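Mandelate racemase/muconate lactonizing protein (Thermobispora bispora, PDB 3VC5) probably catalyses the magnesium-dependent dehydration of D-glucarate to 5-dehydro-4-deoxy-D-glucarate, the first step of D-glucarate degradation. Local coordinates at residues 372-384 with 398-410. Numbering follows the deposited sequence. Where two conformers were deposited one is given.
Sequences DGQDVVAPGALRF and GVELDRDALAVMH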
loop_
_atom_site.group_PDB
_atom_site.type_symbol
_atom_site.label_atom_id
_atom_site.label_comp_id
_atom_site.label_asym_id
_atom_site.label_seq_id
_atom_site.Cartn_x
_atom_site.Cartn_y
_atom_site.Cartn_z
ATOM N N ASP A 372 -16.752 28.890 -6.550
ATOM C CA ASP A 372 -17.976 29.598 -6.156
ATOM C C ASP A 372 -19.285 28.858 -6.416
ATOM O O ASP A 372 -20.225 29.415 -6.923
ATOM C CB ASP A 372 -17.986 30.973 -6.779
ATOM C CG ASP A 372 -18.724 32.006 -5.939
ATOM O OD1 ASP A 372 -18.917 31.831 -4.750
ATOM O OD2 ASP A 372 -19.146 32.959 -6.531
ATOM N N GLY A 373 -19.318 27.609 -6.017
ATOM C CA GLY A 373 -20.534 26.807 -6.025
ATOM C C GLY A 373 -20.791 26.063 -7.313
ATOM O O GLY A 373 -21.721 25.247 -7.367
ATOM N N GLN A 374 -19.969 26.290 -8.347
ATOM C CA GLN A 374 -20.159 25.533 -9.608
ATOM C C GLN A 374 -19.936 24.039 -9.357
ATOM O O GLN A 374 -18.951 23.655 -8.720
ATOM C CB GLN A 374 -19.183 26.003 -10.697
ATOM C CG GLN A 374 -19.362 27.466 -11.124
ATOM C CD GLN A 374 -18.232 27.967 -11.982
ATOM O OE1 GLN A 374 -18.356 28.066 -13.210
ATOM N NE2 GLN A 374 -17.109 28.280 -11.348
ATOM N N ASP A 375 -20.802 23.180 -9.887
ATOM C CA ASP A 375 -20.594 21.757 -9.687
ATOM C C ASP A 375 -21.453 20.950 -10.639
ATOM O O ASP A 375 -22.386 21.502 -11.244
ATOM C CB ASP A 375 -20.883 21.355 -8.246
ATOM C CG ASP A 375 -19.966 20.228 -7.746
ATOM O OD1 ASP A 375 -19.445 19.436 -8.581
ATOM O OD2 ASP A 375 -19.762 20.146 -6.510
ATOM N N VAL A 376 -21.097 19.672 -10.805
ATOM C CA VAL A 376 -21.903 18.743 -11.592
ATOM C C VAL A 376 -22.603 17.689 -10.728
ATOM O O VAL A 376 -23.263 16.783 -11.276
ATOM C CB VAL A 376 -21.067 18.045 -12.712
ATOM C CG1 VAL A 376 -20.579 19.073 -13.741
ATOM C CG2 VAL A 376 -19.922 17.242 -12.079
ATOM N N VAL A 377 -22.463 17.762 -9.399
ATOM C CA VAL A 377 -23.215 16.834 -8.532
ATOM C C VAL A 377 -24.269 17.644 -7.771
ATOM O O VAL A 377 -24.139 18.869 -7.633
ATOM C CB VAL A 377 -22.322 16.045 -7.552
ATOM C CG1 VAL A 377 -21.214 15.289 -8.330
ATOM C CG2 VAL A 377 -21.668 16.999 -6.542
ATOM N N ALA A 378 -25.283 16.961 -7.251
ATOM C CA ALA A 378 -26.312 17.593 -6.419
ATOM C C ALA A 378 -25.707 18.192 -5.139
ATOM O O ALA A 378 -24.803 17.605 -4.555
ATOM C CB ALA A 378 -27.372 16.574 -6.074
ATOM N N PRO A 379 -26.227 19.345 -4.688
ATOM C CA PRO A 379 -25.625 20.254 -3.679
ATOM C C PRO A 379 -25.493 19.816 -2.199
ATOM O O PRO A 379 -24.675 20.391 -1.468
ATOM C CB PRO A 379 -26.530 21.494 -3.758
ATOM C CG PRO A 379 -27.849 20.959 -4.216
ATOM C CD PRO A 379 -27.506 19.879 -5.205
ATOM N N GLY A 380 -26.268 18.833 -1.746
ATOM C CA GLY A 380 -26.388 18.590 -0.300
ATOM C C GLY A 380 -25.429 17.627 0.383
ATOM O O GLY A 380 -25.449 17.488 1.607
ATOM N N ALA A 381 -24.568 16.998 -0.407
ATOM C CA ALA A 381 -23.772 15.841 -0.002
ATOM C C ALA A 381 -22.421 16.243 0.580
ATOM O O ALA A 381 -21.884 15.592 1.508
ATOM C CB ALA A 381 -23.571 14.915 -1.180
ATOM N N LEU A 382 -21.859 17.291 -0.004
ATOM C CA LEU A 382 -20.562 17.789 0.402
ATOM C C LEU A 382 -20.756 19.188 0.944
ATOM O O LEU A 382 -21.227 20.074 0.232
ATOM C CB LEU A 382 -19.605 17.836 -0.792
ATOM C CG LEU A 382 -19.361 16.508 -1.511
ATOM C CD1 LEU A 382 -18.766 16.735 -2.916
ATOM C CD2 LEU A 382 -18.450 15.597 -0.694
ATOM N N ARG A 383 -20.418 19.372 2.211
ATOM C CA ARG A 383 -20.487 20.690 2.841
ATOM C C ARG A 383 -19.249 20.853 3.690
ATOM O O ARG A 383 -18.634 19.859 4.099
ATOM C CB ARG A 383 -21.743 20.808 3.698
ATOM C CG ARG A 383 -21.947 19.630 4.605
ATOM C CD ARG A 383 -23.395 19.523 5.082
ATOM N NE ARG A 383 -23.547 18.357 5.948
ATOM C CZ ARG A 383 -23.514 18.408 7.275
ATOM N NH1 ARG A 383 -23.364 19.573 7.894
ATOM N NH2 ARG A 383 -23.649 17.296 7.982
ATOM N N PHE A 384 -18.849 22.099 3.919
ATOM C CA PHE A 384 -17.766 22.393 4.854
ATOM C C PHE A 384 -18.357 22.840 6.181
ATOM O O PHE A 384 -19.181 23.772 6.228
ATOM C CB PHE A 384 -16.833 23.467 4.300
ATOM C CG PHE A 384 -16.019 23.001 3.128
ATOM C CD1 PHE A 384 -14.690 22.666 3.283
ATOM C CD2 PHE A 384 -16.607 22.845 1.883
ATOM C CE1 PHE A 384 -13.940 22.215 2.202
ATOM C CE2 PHE A 384 -15.880 22.426 0.786
ATOM C CZ PHE A 384 -14.540 22.074 0.946
ATOM N N GLY A 398 -20.999 8.856 -2.529
ATOM C CA GLY A 398 -22.047 9.601 -1.801
ATOM C C GLY A 398 -22.488 10.840 -2.569
ATOM O O GLY A 398 -23.062 11.764 -1.989
ATOM N N VAL A 399 -22.210 10.886 -3.877
ATOM C CA VAL A 399 -22.679 12.011 -4.704
ATOM C C VAL A 399 -23.557 11.541 -5.844
ATOM O O VAL A 399 -23.504 10.382 -6.243
ATOM C CB VAL A 399 -21.516 12.872 -5.271
ATOM C CG1 VAL A 399 -20.785 13.589 -4.124
ATOM C CG2 VAL A 399 -20.548 12.036 -6.156
ATOM N N GLU A 400 -24.371 12.446 -6.372
ATOM C CA GLU A 400 -25.289 12.096 -7.438
ATOM C C GLU A 400 -25.025 13.061 -8.579
ATOM O O GLU A 400 -25.075 14.267 -8.380
ATOM C CB GLU A 400 -26.756 12.243 -6.972
ATOM C CG GLU A 400 -27.760 11.754 -7.999
ATOM C CD GLU A 400 -29.204 12.062 -7.613
ATOM O OE1 GLU A 400 -29.491 12.231 -6.405
ATOM O OE2 GLU A 400 -30.054 12.134 -8.527
ATOM N N LEU A 401 -24.749 12.535 -9.768
ATOM C CA LEU A 401 -24.590 13.363 -10.951
ATOM C C LEU A 401 -25.874 14.162 -11.250
ATOM O O LEU A 401 -26.982 13.625 -11.227
ATOM C CB LEU A 401 -24.257 12.473 -12.148
ATOM C CG LEU A 401 -23.909 13.222 -13.432
ATOM C CD1 LEU A 401 -22.673 14.119 -13.218
ATOM C CD2 LEU A 401 -23.706 12.228 -14.575
ATOM N N ASP A 402 -25.716 15.455 -11.491
ATOM C CA ASP A 402 -26.807 16.304 -11.956
ATOM C C ASP A 402 -26.598 16.435 -13.455
ATOM O O ASP A 402 -25.695 17.168 -13.920
ATOM C CB ASP A 402 -26.711 17.677 -11.289
ATOM C CG ASP A 402 -27.820 18.624 -11.719
ATOM O OD1 ASP A 402 -28.267 18.582 -12.885
ATOM O OD2 ASP A 402 -28.235 19.435 -10.877
ATOM N N ARG A 403 -27.393 15.700 -14.231
ATOM C CA ARG A 403 -27.108 15.617 -15.670
ATOM C C ARG A 403 -27.325 16.933 -16.410
ATOM O O ARG A 403 -26.650 17.222 -17.385
ATOM C CB ARG A 403 -27.920 14.476 -16.317
ATOM C CG ARG A 403 -27.544 13.083 -15.784
ATOM C CD ARG A 403 -28.313 11.938 -16.448
ATOM N NE ARG A 403 -27.980 10.722 -15.715
ATOM C CZ ARG A 403 -26.818 10.078 -15.850
ATOM N NH1 ARG A 403 -25.931 10.497 -16.750
ATOM N NH2 ARG A 403 -26.555 9.011 -15.102
ATOM N N ASP A 404 -28.283 17.738 -15.961
ATOM C CA ASP A 404 -28.440 19.071 -16.546
ATOM C C ASP A 404 -27.179 19.915 -16.282
ATOM O O ASP A 404 -26.695 20.638 -17.184
ATOM C CB ASP A 404 -29.659 19.785 -15.939
ATOM C CG ASP A 404 -30.979 19.297 -16.515
ATOM O OD1 ASP A 404 -30.967 18.395 -17.385
ATOM O OD2 ASP A 404 -32.046 19.827 -16.090
ATOM N N ALA A 405 -26.666 19.859 -15.050
ATOM C CA ALA A 405 -25.488 20.673 -14.708
ATOM C C ALA A 405 -24.287 20.236 -15.561
ATOM O O ALA A 405 -23.476 21.071 -16.006
ATOM C CB ALA A 405 -25.152 20.564 -13.217
ATOM N N LEU A 406 -24.183 18.925 -15.773
ATOM C CA LEU A 406 -23.116 18.371 -16.653
ATOM C C LEU A 406 -23.304 18.935 -18.065
ATOM O O LEU A 406 -22.344 19.371 -18.701
ATOM C CB LEU A 406 -23.182 16.836 -16.691
ATOM C CG LEU A 406 -22.096 16.183 -17.554
ATOM C CD1 LEU A 406 -20.682 16.445 -17.011
ATOM C CD2 LEU A 406 -22.403 14.692 -17.586
ATOM N N ALA A 407 -24.548 18.932 -18.563
ATOM C CA ALA A 407 -24.823 19.508 -19.886
ATOM C C ALA A 407 -24.459 20.997 -19.973
ATOM O O ALA A 407 -23.880 21.439 -20.953
ATOM C CB ALA A 407 -26.285 19.271 -20.307
ATOM N N VAL A 408 -24.786 21.766 -18.936
ATOM C CA VAL A 408 -24.437 23.198 -18.900
ATOM C C VAL A 408 -22.904 23.354 -19.017
ATOM O O VAL A 408 -22.395 24.173 -19.786
ATOM C CB VAL A 408 -24.959 23.840 -17.601
ATOM C CG1 VAL A 408 -24.335 25.233 -17.358
ATOM C CG2 VAL A 408 -26.504 23.925 -17.639
ATOM N N MET A 409 -22.161 22.560 -18.249
ATOM C CA MET A 409 -20.705 22.748 -18.265
ATOM C C MET A 409 -20.081 22.205 -19.515
ATOM O O MET A 409 -19.044 22.695 -19.940
ATOM C CB MET A 409 -20.016 22.133 -17.056
ATOM C CG MET A 409 -20.269 22.851 -15.759
ATOM S SD MET A 409 -19.015 22.303 -14.581
ATOM C CE MET A 409 -19.715 23.061 -13.097
ATOM N N HIS A 410 -20.696 21.185 -20.112
ATOM C CA HIS A 410 -20.170 20.681 -21.378
ATOM C C HIS A 410 -20.366 21.714 -22.505
ATOM O O HIS A 410 -19.491 21.898 -23.358
ATOM C CB HIS A 410 -20.810 19.346 -21.775
ATOM C CG HIS A 410 -20.318 18.838 -23.087
ATOM N ND1 HIS A 410 -19.013 18.432 -23.304
ATOM C CD2 HIS A 410 -20.963 18.654 -24.267
ATOM C CE1 HIS A 410 -18.880 18.030 -24.555
ATOM N NE2 HIS A 410 -20.045 18.155 -25.161
HETATM O O HOH W 1 -24.611 14.888 -4.729
#
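Asp402 N gives its hydrogen to Val376 O at 2.8 Å in a nearly straight bond (171° at the hydrogen). Two residues on, Ala378 N donates to Glu400 O at 2.9 Å. Together the bonds frame Val377 and Leu401 as a single antiparallel, non-hydrogen-bonded pair. A water takes the place of the other bond expected between Ala378 and Glu400, accepting from Glu400 N and donating to Ala378 O.

Asp402 also starts helix 403-415. With CG anti to its backbone N (chi1 -180°), Ala405 N donates to its OD1 at 3.0 Å, approaching from above the carboxylate plane, an N-cap that satisfies an amide of the first turn. The short carboxylate of aspartate suits this position. Ala405, small enough for close approach, sets its methyl against Asp375 O.

Beyond the cap, Val376 CG1 lies anti to its carbonyl carbon (chi1 -65°), beside the backbone N, which brings it to Met409 SD at 3.7 Å and over Leu406. The long, unbranched Met409 runs extended past Val376, and its CE settles by Asp375 N and Gln374 CB. At the other end, the beta-branched Val377 and Val399 cross, CG1 of the former 3.9 Å from CB of the latter, while Val399 CG1 meets Leu382 CD1. Gly398 has a positive phi, which favours glycine, and its O packs on Ala381 CB.

Ile345 of helix 344-355 backs Val376 and Val377, and Ala348 backs Val399, whereas Leu406 and Met409 lean on Val33 of strand 25-36. The loop before strand 388-390 of the barrel is thereby tied to the chain returning to the N-terminal domain, the architecture of the enolase superfamily, in which a modified (beta/alpha)7-beta barrel is joined to an alpha+beta capping domain completed by C-terminal residues.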